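PDB 2XTS: sulfite dehydrogenase from Paracoccus pantotrophus, which oxidises protein-bound sulfane sulfur in the Sox pathway as the molybdenum-cofactor subunit of sulfane dehydrogenase SoxCD, paired with a haem c cytochrome. Local coordinates for the interface of chains A and C and the interface of chains A and B. Numbering follows the deposited sequence. Chains: chain A/B, Sulfite dehydrogenase; chain C, Cytochrome.

Contact 1: the interface of chains A and C. Residues chain A 131-132; chain C 177-178, 181, 183.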
loop_
_atom_site.group_PDB
_atom_site.type_symbol
_atom_site.label_atom_id
_atom_site.label_comp_id
_atom_site.label_asym_id
_atom_site.label_seq_id
_atom_site.Cartn_x
_atom_site.Cartn_y
_atom_site.Cartn_z
ATOM N N ALA A 131 4.876 10.575 -30.785
ATOM C CA ALA A 131 3.964 9.699 -30.061
ATOM C C ALA A 131 4.285 8.273 -30.474
ATOM O O ALA A 131 4.167 7.930 -31.653
ATOM C CB ALA A 131 2.548 10.059 -30.407
ATOM N N GLN A 132 4.785 7.466 -29.545
ATOM C CA GLN A 132 5.296 6.145 -29.909
ATOM C C GLN A 132 4.519 5.008 -29.256
ATOM O O GLN A 132 4.125 4.097 -29.944
ATOM C CB GLN A 132 6.791 6.019 -29.588
ATOM C CG GLN A 132 7.683 6.970 -30.410
ATOM C CD GLN A 132 9.128 6.544 -30.494
ATOM O OE1 GLN A 132 9.575 5.653 -29.778
ATOM N NE2 GLN A 132 9.871 7.194 -31.378
ATOM N N ARG C 177 0.714 10.222 -34.322
ATOM C CA ARG C 177 -0.121 9.186 -33.704
ATOM C C ARG C 177 0.680 7.928 -33.402
ATOM O O ARG C 177 1.306 7.365 -34.291
ATOM C CB ARG C 177 -1.272 8.789 -34.655
ATOM C CG ARG C 177 -2.230 9.930 -34.981
ATOM C CD ARG C 177 -3.198 9.549 -36.076
ATOM N NE ARG C 177 -4.119 8.504 -35.670
ATOM C CZ ARG C 177 -4.992 7.928 -36.489
ATOM N NH1 ARG C 177 -5.047 8.285 -37.767
ATOM N NH2 ARG C 177 -5.813 6.994 -36.054
ATOM N N ALA C 178 0.661 7.487 -32.149
ATOM C CA ALA C 178 1.367 6.254 -31.757
ATOM C C ALA C 178 0.860 5.044 -32.515
ATOM O O ALA C 178 1.612 4.114 -32.763
ATOM C CB ALA C 178 1.248 6.035 -30.251
ATOM N N LEU C 181 2.921 3.655 -35.381
ATOM C CA LEU C 181 4.091 2.823 -35.128
ATOM C C LEU C 181 3.702 1.390 -34.792
ATOM O O LEU C 181 4.330 0.446 -35.260
ATOM C CB LEU C 181 4.946 3.424 -34.026
ATOM C CG LEU C 181 5.878 4.565 -34.439
ATOM C CD1 LEU C 181 5.112 5.847 -34.617
ATOM C CD2 LEU C 181 6.980 4.745 -33.452
ATOM N N VAL C 183 4.012 -0.401 -32.041
ATOM C CA VAL C 183 5.129 -1.068 -31.383
ATOM C C VAL C 183 4.919 -1.238 -29.853
ATOM O O VAL C 183 5.854 -1.447 -29.092
ATOM C CB VAL C 183 6.462 -0.354 -31.629
ATOM C CG1 VAL C 183 6.809 -0.391 -33.101
ATOM C CG2 VAL C 183 6.438 1.057 -31.060
HETATM O O HOH W 1 2.700 1.792 -30.600
#
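A:Gln132 and C:Leu181 make the main apolar touch of this small patch between the molybdenum subunit and its cytochrome partner. The side chain of A:Gln132 runs extended past CG and is met obliquely by the leucine, whose CD2 methyl lies 3.8 Å from A:Gln132 CG, so it is the aliphatic stem of the glutamine that the leucine touches. With C:Leu181 CG beside the backbone N, anti to the carbonyl carbon (chi1 -80°), the isobutyl end is carried to chain A, where CD2 takes the glutamine stem and CD1 lies 3.7 Å from the backbone oxygen A:Ala131 O. The methyl of C:Ala178 adds to the packing, with CB 4.1 Å from A:Gln132 CA, and the A:Ala131 methyl rests against the backbone where C:Arg177 passes into C:Ala178.

Across the contact, the backbone oxygens of chain A meet carbon. A:Ala131 O approaches C:Ala178 CA at 3.3 Å, and A:Gln132 O stands 3.5 Å from C:Ala178 CB; both are plain contacts without a direct polar bond between the chains.

The polar link is made by water. Water 1 joins the carbonyl of A:Gln132 to the backbone amide of C:Val183, bridging two loops and giving that carbonyl a partner beside the alanine methyl. Such a patch probably relies on shape and backbone position more than on side-chain chemistry. The bridge measures 2.8 Å from water 1 to A:Gln132 O and 2.9 Å from C:Val183 N to water 1.

Contact 2: the interface of chains A and B. Residues chain A 81-83, 205, 209; chain B 14, 31-33.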
loop_
_atom_site.group_PDB
_atom_site.type_symbol
_atom_site.label_atom_id
_atom_site.label_comp_id
_atom_site.label_asym_id
_atom_site.label_seq_id
_atom_site.Cartn_x
_atom_site.Cartn_y
_atom_site.Cartn_z
ATOM N N GLU A 81 19.202 -10.925 -4.723
ATOM C CA GLU A 81 18.787 -11.435 -3.445
ATOM C C GLU A 81 19.849 -11.193 -2.386
ATOM O O GLU A 81 20.946 -11.746 -2.435
ATOM C CB GLU A 81 18.510 -12.928 -3.549
ATOM C CG GLU A 81 18.091 -13.525 -2.207
ATOM C CD GLU A 81 17.935 -15.012 -2.205
ATOM O OE1 GLU A 81 16.878 -15.488 -2.621
ATOM O OE2 GLU A 81 18.867 -15.694 -1.755
ATOM N N LEU A 82 19.515 -10.356 -1.427
ATOM C CA LEU A 82 20.443 -9.920 -0.389
ATOM C C LEU A 82 19.754 -10.055 0.972
ATOM O O LEU A 82 18.862 -9.284 1.326
ATOM C CB LEU A 82 20.891 -8.481 -0.638
ATOM C CG LEU A 82 21.908 -7.868 0.339
ATOM C CD1 LEU A 82 23.115 -8.769 0.483
ATOM C CD2 LEU A 82 22.285 -6.466 -0.153
ATOM N N SER A 83 20.135 -11.081 1.729
ATOM C CA SER A 83 19.533 -11.308 3.056
ATOM C C SER A 83 19.962 -10.223 4.034
ATOM O O SER A 83 21.023 -9.621 3.883
ATOM C CB SER A 83 19.919 -12.675 3.627
ATOM O OG SER A 83 21.273 -12.657 4.011
ATOM N N LYS A 205 12.147 -7.411 -3.046
ATOM C CA LYS A 205 13.458 -7.764 -3.560
ATOM C C LYS A 205 13.893 -6.811 -4.665
ATOM O O LYS A 205 14.999 -6.251 -4.644
ATOM C CB LYS A 205 13.444 -9.183 -4.100
ATOM C CG LYS A 205 14.758 -9.654 -4.696
ATOM C CD LYS A 205 14.654 -11.096 -5.166
ATOM C CE LYS A 205 15.841 -11.560 -5.950
ATOM N NZ LYS A 205 15.611 -12.973 -6.361
ATOM N N TYR A 209 15.509 -4.592 -1.394
ATOM C CA TYR A 209 15.575 -5.272 -0.088
ATOM C C TYR A 209 16.992 -5.634 0.271
ATOM O O TYR A 209 17.679 -6.226 -0.524
ATOM C CB TYR A 209 14.781 -6.562 -0.130
ATOM C CG TYR A 209 14.763 -7.373 1.156
ATOM C CD1 TYR A 209 15.720 -8.341 1.410
ATOM C CD2 TYR A 209 13.749 -7.200 2.086
ATOM C CE1 TYR A 209 15.664 -9.106 2.565
ATOM C CE2 TYR A 209 13.671 -7.969 3.225
ATOM C CZ TYR A 209 14.631 -8.916 3.456
ATOM O OH TYR A 209 14.552 -9.711 4.556
ATOM N N TRP B 14 26.114 -11.841 -5.850
ATOM C CA TRP B 14 25.196 -10.770 -6.211
ATOM C C TRP B 14 25.894 -9.507 -6.682
ATOM O O TRP B 14 25.247 -8.624 -7.246
ATOM C CB TRP B 14 24.249 -10.484 -5.058
ATOM C CG TRP B 14 24.890 -10.109 -3.760
ATOM C CD1 TRP B 14 25.321 -8.876 -3.358
ATOM C CD2 TRP B 14 25.115 -10.985 -2.663
ATOM N NE1 TRP B 14 25.814 -8.943 -2.075
ATOM C CE2 TRP B 14 25.707 -10.233 -1.633
ATOM C CE3 TRP B 14 24.941 -12.358 -2.467
ATOM C CZ2 TRP B 14 26.099 -10.808 -0.408
ATOM C CZ3 TRP B 14 25.311 -12.927 -1.221
ATOM C CH2 TRP B 14 25.877 -12.145 -0.220
ATOM N N ILE B 31 9.870 -10.936 -0.664
ATOM C CA ILE B 31 11.006 -11.849 -0.684
ATOM C C ILE B 31 10.762 -12.949 0.343
ATOM O O ILE B 31 10.115 -12.739 1.351
ATOM C CB ILE B 31 12.337 -11.074 -0.464
ATOM C CG1 ILE B 31 13.548 -11.847 -0.994
ATOM C CG2 ILE B 31 12.502 -10.604 0.979
ATOM C CD1 ILE B 31 14.841 -10.997 -1.016
ATOM N N HIS B 32 11.327 -14.121 0.104
ATOM C CA HIS B 32 11.031 -15.270 0.960
ATOM C C HIS B 32 11.510 -15.121 2.399
ATOM O O HIS B 32 10.948 -15.733 3.298
ATOM C CB HIS B 32 11.539 -16.577 0.332
ATOM C CG HIS B 32 13.025 -16.719 0.319
ATOM N ND1 HIS B 32 13.728 -17.298 1.354
ATOM C CD2 HIS B 32 13.940 -16.360 -0.606
ATOM C CE1 HIS B 32 15.014 -17.302 1.059
ATOM N NE2 HIS B 32 15.171 -16.721 -0.118
ATOM N N PHE B 33 12.516 -14.288 2.613
ATOM C CA PHE B 33 13.004 -14.048 3.950
ATOM C C PHE B 33 11.974 -13.350 4.829
ATOM O O PHE B 33 12.154 -13.249 6.063
ATOM C CB PHE B 33 14.270 -13.185 3.952
ATOM C CG PHE B 33 15.400 -13.687 3.110
ATOM C CD1 PHE B 33 16.047 -14.885 3.413
ATOM C CD2 PHE B 33 15.837 -12.932 2.052
ATOM C CE1 PHE B 33 17.118 -15.300 2.658
ATOM C CE2 PHE B 33 16.882 -13.342 1.297
ATOM C CZ PHE B 33 17.522 -14.529 1.585
HETATM O O HOH W 2 17.964 -17.896 -0.358
#
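A:Glu81 sends its CG anti to the backbone N (chi1 179°) and stays extended, which carries its carboxylate to B:His32, whose CG lies between the backbone N and the carbonyl carbon (chi1 71°), with the ring rotated by a chi2 of 90° so that NE2 faces the carboxylate. The resulting hydrogen bond is long, 3.3 Å from B:His32 NE2 to A:Glu81 OE1, and bent. OE1 lies in the plane of the imidazole, at its edge, yet the donor comes to it from above the carboxylate plane. Water 2 braces the pair, touching A:Glu81 OE2 at 2.8 Å and also B:His32 NE2. An alanine in place of A:Glu81 would probably leave B:His32 NE2 without its carboxylate mate and open a gap beside the B:Phe33 ring, which the glutamate CG touches.

That phenyl ring is sandwiched: B:His32 NE2 stands over one face toward the rim, and A:Ser83 CB lies over the other, 3.9 Å from the centroid. B:Ile31 puts its two branches to separate uses. CG2 lies over the centre of one face of the A:Tyr209 ring, 3.6 Å from its centroid, while CD1 reaches past CD1 of that ring to the aliphatic stem of A:Lys205, meeting its CB at 3.8 Å. This patch is mostly apolar, with the A:Glu81-B:His32 pair and its water as the polar element, and it recurs with the chains exchanged across the two-fold. Farther along, A:Leu82 CD1 sits over the rim of the B:Trp14 indole, 3.7 Å from CE2.

Contact 3: the interface of chains A and C. Residues chain A 177, 239-240, 243; chain C 83, 88, 92, 96.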
loop_
_atom_site.group_PDB
_atom_site.type_symbol
_atom_site.label_atom_id
_atom_site.label_comp_id
_atom_site.label_asym_id
_atom_site.label_seq_id
_atom_site.Cartn_x
_atom_site.Cartn_y
_atom_site.Cartn_z
ATOM N N SER A 177 26.092 -3.941 -10.992
ATOM C CA SER A 177 26.053 -2.683 -11.701
ATOM C C SER A 177 26.502 -1.504 -10.845
ATOM O O SER A 177 26.877 -0.492 -11.407
ATOM C CB SER A 177 24.675 -2.399 -12.265
ATOM O OG SER A 177 23.784 -1.897 -11.286
ATOM N N SER A 239 30.682 9.347 -12.007
ATOM C CA SER A 239 30.523 7.964 -12.361
ATOM C C SER A 239 29.752 7.757 -13.666
ATOM O O SER A 239 29.210 8.698 -14.248
ATOM C CB SER A 239 29.791 7.278 -11.232
ATOM O OG SER A 239 28.489 7.841 -11.160
ATOM N N ARG A 240 29.704 6.521 -14.133
ATOM C CA ARG A 240 29.046 6.205 -15.408
ATOM C C ARG A 240 27.601 6.699 -15.449
ATOM O O ARG A 240 27.142 7.229 -16.473
ATOM C CB ARG A 240 29.158 4.699 -15.675
ATOM C CG ARG A 240 28.692 4.225 -17.044
ATOM C CD ARG A 240 27.247 3.822 -17.113
ATOM N NE ARG A 240 26.962 3.272 -18.417
ATOM C CZ ARG A 240 25.936 2.479 -18.711
ATOM N NH1 ARG A 240 25.047 2.147 -17.791
ATOM N NH2 ARG A 240 25.798 2.022 -19.937
ATOM N N THR A 243 27.489 10.559 -16.149
ATOM C CA THR A 243 28.306 11.076 -17.250
ATOM C C THR A 243 27.767 10.507 -18.565
ATOM O O THR A 243 27.112 11.200 -19.350
ATOM C CB THR A 243 29.819 10.742 -17.066
ATOM O OG1 THR A 243 29.988 9.326 -16.849
ATOM C CG2 THR A 243 30.412 11.501 -15.880
ATOM N N TRP C 83 32.065 10.839 -23.599
ATOM C CA TRP C 83 32.406 10.805 -22.169
ATOM C C TRP C 83 33.417 11.883 -21.822
ATOM O O TRP C 83 34.333 12.168 -22.598
ATOM C CB TRP C 83 32.996 9.460 -21.747
ATOM C CG TRP C 83 32.051 8.295 -21.742
ATOM C CD1 TRP C 83 30.968 8.084 -22.544
ATOM C CD2 TRP C 83 32.137 7.168 -20.891
ATOM N NE1 TRP C 83 30.390 6.882 -22.258
ATOM C CE2 TRP C 83 31.092 6.296 -21.244
ATOM C CE3 TRP C 83 33.000 6.797 -19.874
ATOM C CZ2 TRP C 83 30.868 5.116 -20.569
ATOM C CZ3 TRP C 83 32.800 5.601 -19.239
ATOM C CH2 TRP C 83 31.755 4.772 -19.596
ATOM N N THR C 88 36.140 7.472 -15.344
ATOM C CA THR C 88 34.873 6.755 -15.385
ATOM C C THR C 88 35.029 5.426 -16.132
ATOM O O THR C 88 34.382 4.436 -15.798
ATOM C CB THR C 88 33.824 7.602 -16.108
ATOM O OG1 THR C 88 33.909 8.963 -15.666
ATOM C CG2 THR C 88 32.429 7.070 -15.862
ATOM N N TYR C 92 34.169 2.101 -14.037
ATOM C CA TYR C 92 33.011 1.336 -14.436
ATOM C C TYR C 92 33.430 -0.049 -14.935
ATOM O O TYR C 92 32.794 -1.050 -14.608
ATOM C CB TYR C 92 32.230 2.076 -15.546
ATOM C CG TYR C 92 31.008 1.332 -16.008
ATOM C CD1 TYR C 92 29.869 1.292 -15.218
ATOM C CD2 TYR C 92 30.991 0.678 -17.223
ATOM C CE1 TYR C 92 28.743 0.597 -15.628
ATOM C CE2 TYR C 92 29.875 -0.039 -17.626
ATOM C CZ TYR C 92 28.737 -0.048 -16.847
ATOM O OH TYR C 92 27.630 -0.719 -17.300
ATOM N N SER C 96 32.032 -3.201 -12.895
ATOM C CA SER C 96 30.754 -3.625 -13.473
ATOM C C SER C 96 30.783 -4.419 -14.770
ATOM O O SER C 96 29.738 -4.875 -15.234
ATOM C CB SER C 96 29.809 -2.422 -13.614
ATOM O OG SER C 96 29.572 -1.853 -12.346
HETATM O O HOH W 3 29.569 0.757 -11.597
#
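A:Arg240 lies against the ring of C:Tyr92, and this CH-pi contact is the chief apolar element where the molybdenum subunit meets the haem-bearing cytochrome. The arginine is bent at chi2 (-91°), which lays its stem along the ring: CG sits over the face, 3.8 Å from the centroid, and CB meets C:Tyr92 CD1 at 3.5 Å. Farther out, the guanidinium is turned only 17° from the ring plane, with the phenol oxygen over its centre. Replacing C:Tyr92 by an alanine would probably open a gap beside the arginine stem and leave its guanidinium freer to turn. C:Trp83 CH2 touches the same CG at 4.0 Å.

The methyl of C:Thr88, CG2, packs 3.5 Å from A:Arg240 CA and also reaches A:Thr243 OG1. That hydroxyl is already engaged within chain A, donating to A:Ser239 O at 2.8 Å.

Direct polar contact is slight: C:Ser96 OG donates weakly to A:Ser177 O, and water 3 also bridges the pair, 2.7 Å from C:Ser96 OG and 3.0 Å from A:Ser177 O.

C:Thr88, C:Tyr92 and C:Ser96 line one side of helix 86-96, which faces the short 3-10 helix 240-242 of chain A. A:Arg240 and C:Trp83 both also bind haem c, placing this contact beside the electron-transfer cofactor.

Contact 4: the interface of chains A and C. Residues chain A 299, 343, 349, 351; chain C 159-161, 163-165.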
loop_
_atom_site.group_PDB
_atom_site.type_symbol
_atom_site.label_atom_id
_atom_site.label_comp_id
_atom_site.label_asym_id
_atom_site.label_seq_id
_atom_site.Cartn_x
_atom_site.Cartn_y
_atom_site.Cartn_z
ATOM N N ARG A 299 -2.388 23.017 -8.012
ATOM C CA ARG A 299 -3.557 22.758 -8.822
ATOM C C ARG A 299 -3.240 21.983 -10.073
ATOM O O ARG A 299 -2.078 21.883 -10.478
ATOM C CB ARG A 299 -4.346 24.025 -9.136
ATOM C CG ARG A 299 -3.911 24.779 -10.326
ATOM C CD ARG A 299 -4.845 25.975 -10.589
ATOM N NE ARG A 299 -4.560 26.542 -11.894
ATOM C CZ ARG A 299 -3.609 27.442 -12.114
ATOM N NH1 ARG A 299 -2.838 27.867 -11.123
ATOM N NH2 ARG A 299 -3.409 27.899 -13.337
ATOM N N ARG A 343 -2.520 19.820 -16.964
ATOM C CA ARG A 343 -1.394 20.738 -16.742
ATOM C C ARG A 343 -1.246 21.002 -15.247
ATOM O O ARG A 343 -2.124 21.632 -14.640
ATOM C CB ARG A 343 -1.636 22.043 -17.498
ATOM C CG ARG A 343 -0.574 23.096 -17.382
ATOM C CD ARG A 343 -0.991 24.318 -18.211
ATOM N NE ARG A 343 -2.144 25.018 -17.638
ATOM C CZ ARG A 343 -2.793 26.025 -18.222
ATOM N NH1 ARG A 343 -2.448 26.433 -19.437
ATOM N NH2 ARG A 343 -3.817 26.604 -17.605
ATOM N N GLY A 349 5.134 28.029 -8.383
ATOM C CA GLY A 349 4.506 28.753 -9.490
ATOM C C GLY A 349 4.793 28.131 -10.850
ATOM O O GLY A 349 4.257 28.546 -11.852
ATOM N N VAL A 351 4.489 25.938 -13.964
ATOM C CA VAL A 351 3.390 25.381 -14.723
ATOM C C VAL A 351 3.960 24.384 -15.729
ATOM O O VAL A 351 4.832 24.714 -16.541
ATOM C CB VAL A 351 2.616 26.459 -15.475
ATOM C CG1 VAL A 351 1.454 25.832 -16.243
ATOM C CG2 VAL A 351 2.153 27.555 -14.500
ATOM N N PHE C 159 8.502 29.137 -17.394
ATOM C CA PHE C 159 7.398 28.240 -17.143
ATOM C C PHE C 159 6.637 28.608 -15.878
ATOM O O PHE C 159 5.615 28.021 -15.583
ATOM C CB PHE C 159 7.877 26.789 -17.070
ATOM C CG PHE C 159 8.535 26.275 -18.332
ATOM C CD1 PHE C 159 8.288 26.845 -19.582
ATOM C CD2 PHE C 159 9.364 25.164 -18.265
ATOM C CE1 PHE C 159 8.896 26.353 -20.718
ATOM C CE2 PHE C 159 9.947 24.644 -19.425
ATOM C CZ PHE C 159 9.724 25.261 -20.648
ATOM N N SER C 160 7.104 29.617 -15.144
ATOM C CA SER C 160 6.420 30.068 -13.925
ATOM C C SER C 160 5.628 31.360 -14.127
ATOM O O SER C 160 5.222 31.970 -13.161
ATOM C CB SER C 160 7.414 30.193 -12.762
ATOM O OG SER C 160 8.159 28.981 -12.601
ATOM N N LYS C 161 5.405 31.744 -15.384
ATOM C CA LYS C 161 4.515 32.862 -15.710
ATOM C C LYS C 161 3.059 32.407 -15.576
ATOM O O LYS C 161 2.771 31.199 -15.606
ATOM C CB LYS C 161 4.797 33.361 -17.138
ATOM C CG LYS C 161 6.237 33.840 -17.401
ATOM C CD LYS C 161 6.598 35.088 -16.592
ATOM C CE LYS C 161 7.646 35.968 -17.287
ATOM N NZ LYS C 161 8.921 35.250 -17.567
ATOM N N PRO C 163 -0.309 31.149 -16.557
ATOM C CA PRO C 163 -0.715 30.501 -17.783
ATOM C C PRO C 163 -2.076 30.936 -18.311
ATOM O O PRO C 163 -2.898 31.486 -17.580
ATOM C CB PRO C 163 -0.764 29.026 -17.386
ATOM C CG PRO C 163 -1.170 29.063 -15.953
ATOM C CD PRO C 163 -0.585 30.311 -15.380
ATOM N N CYS C 164 -2.302 30.661 -19.591
ATOM C CA CYS C 164 -3.596 30.957 -20.212
ATOM C C CYS C 164 -4.656 29.959 -19.739
ATOM O O CYS C 164 -4.377 28.760 -19.586
ATOM C CB CYS C 164 -3.477 30.906 -21.736
ATOM S SG CYS C 164 -5.026 31.262 -22.652
ATOM N N MET C 165 -5.858 30.460 -19.478
ATOM C CA MET C 165 -6.998 29.626 -19.110
ATOM C C MET C 165 -8.082 29.557 -20.173
ATOM O O MET C 165 -8.769 28.550 -20.311
ATOM C CB MET C 165 -7.639 30.138 -17.821
ATOM C CG MET C 165 -6.778 30.050 -16.578
ATOM S SD MET C 165 -6.289 28.357 -16.138
ATOM C CE MET C 165 -7.821 27.674 -15.501
#
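This is a contact between unlike subunits, the molybdenum subunit and the cytochrome, within the two-plus-two SoxCD assembly; a cytochrome segment is held by an arginine, a backbone bond and a proline, which probably helps to fasten the two polypeptides together. A:Arg343 does the polar work. Its chain is straight as far as CD and turns at chi3 (69°), which brings the end of the guanidinium to the carbonyl of C:Cys164. NH1 and NH2 both donate to that one oxygen, each at 3.0 Å from C:Cys164 O, which lies nearly in the guanidinium plane. NH1 comes in the carbonyl plane, while NH2 is tilted 33° from it. The double grip would hold the guanidinium against rotation. C:Met165 SD also sits at the guanidinium edge, 3.4 Å from A:Arg343 NH2.

C:Pro163 packs beside this pair. Its CB lies over one face of the A:Arg343 guanidinium, 3.7 Å from CZ, and its CG meets the tip of A:Arg299 at NH2, 3.6 Å away. A:Val351 crosses the same pyrrolidine ring obliquely, its CG2 methyl 3.9 Å from C:Pro163 CG. The proline therefore has two arginines and a valine about it.

At the other end, the amide A:Val351 N donates to C:Phe159 O at 2.9 Å, and A:Gly349 O abuts C:Ser160.

In chain A, the arginines project from strands 297-303 and 338-346, and the loop after the second supplies A:Gly349 and A:Val351. The cytochrome contributes the end of helix 156-159 and the loop following it.

Contacts 1, 3 and 4 all join chain A to the same cytochrome chain, yet the centres of their C-alpha atoms lie about 28 Å (1 to 4), 32 Å (1 to 3) and 38 Å (3 to 4) apart. Chain C thus holds its partner at widely spaced points: contact 3 uses the helix near its haem, whereas contacts 1 and 4 use its later part. Contact 2 pairs the two molybdenum subunits, about 26 Å from contact 3 and 44 Å from contact 4. The contacts share no residues, but chain A takes part in all four; with the equivalent contacts of chain B, these join two cytochromes and two molybdenum subunits into one assembly.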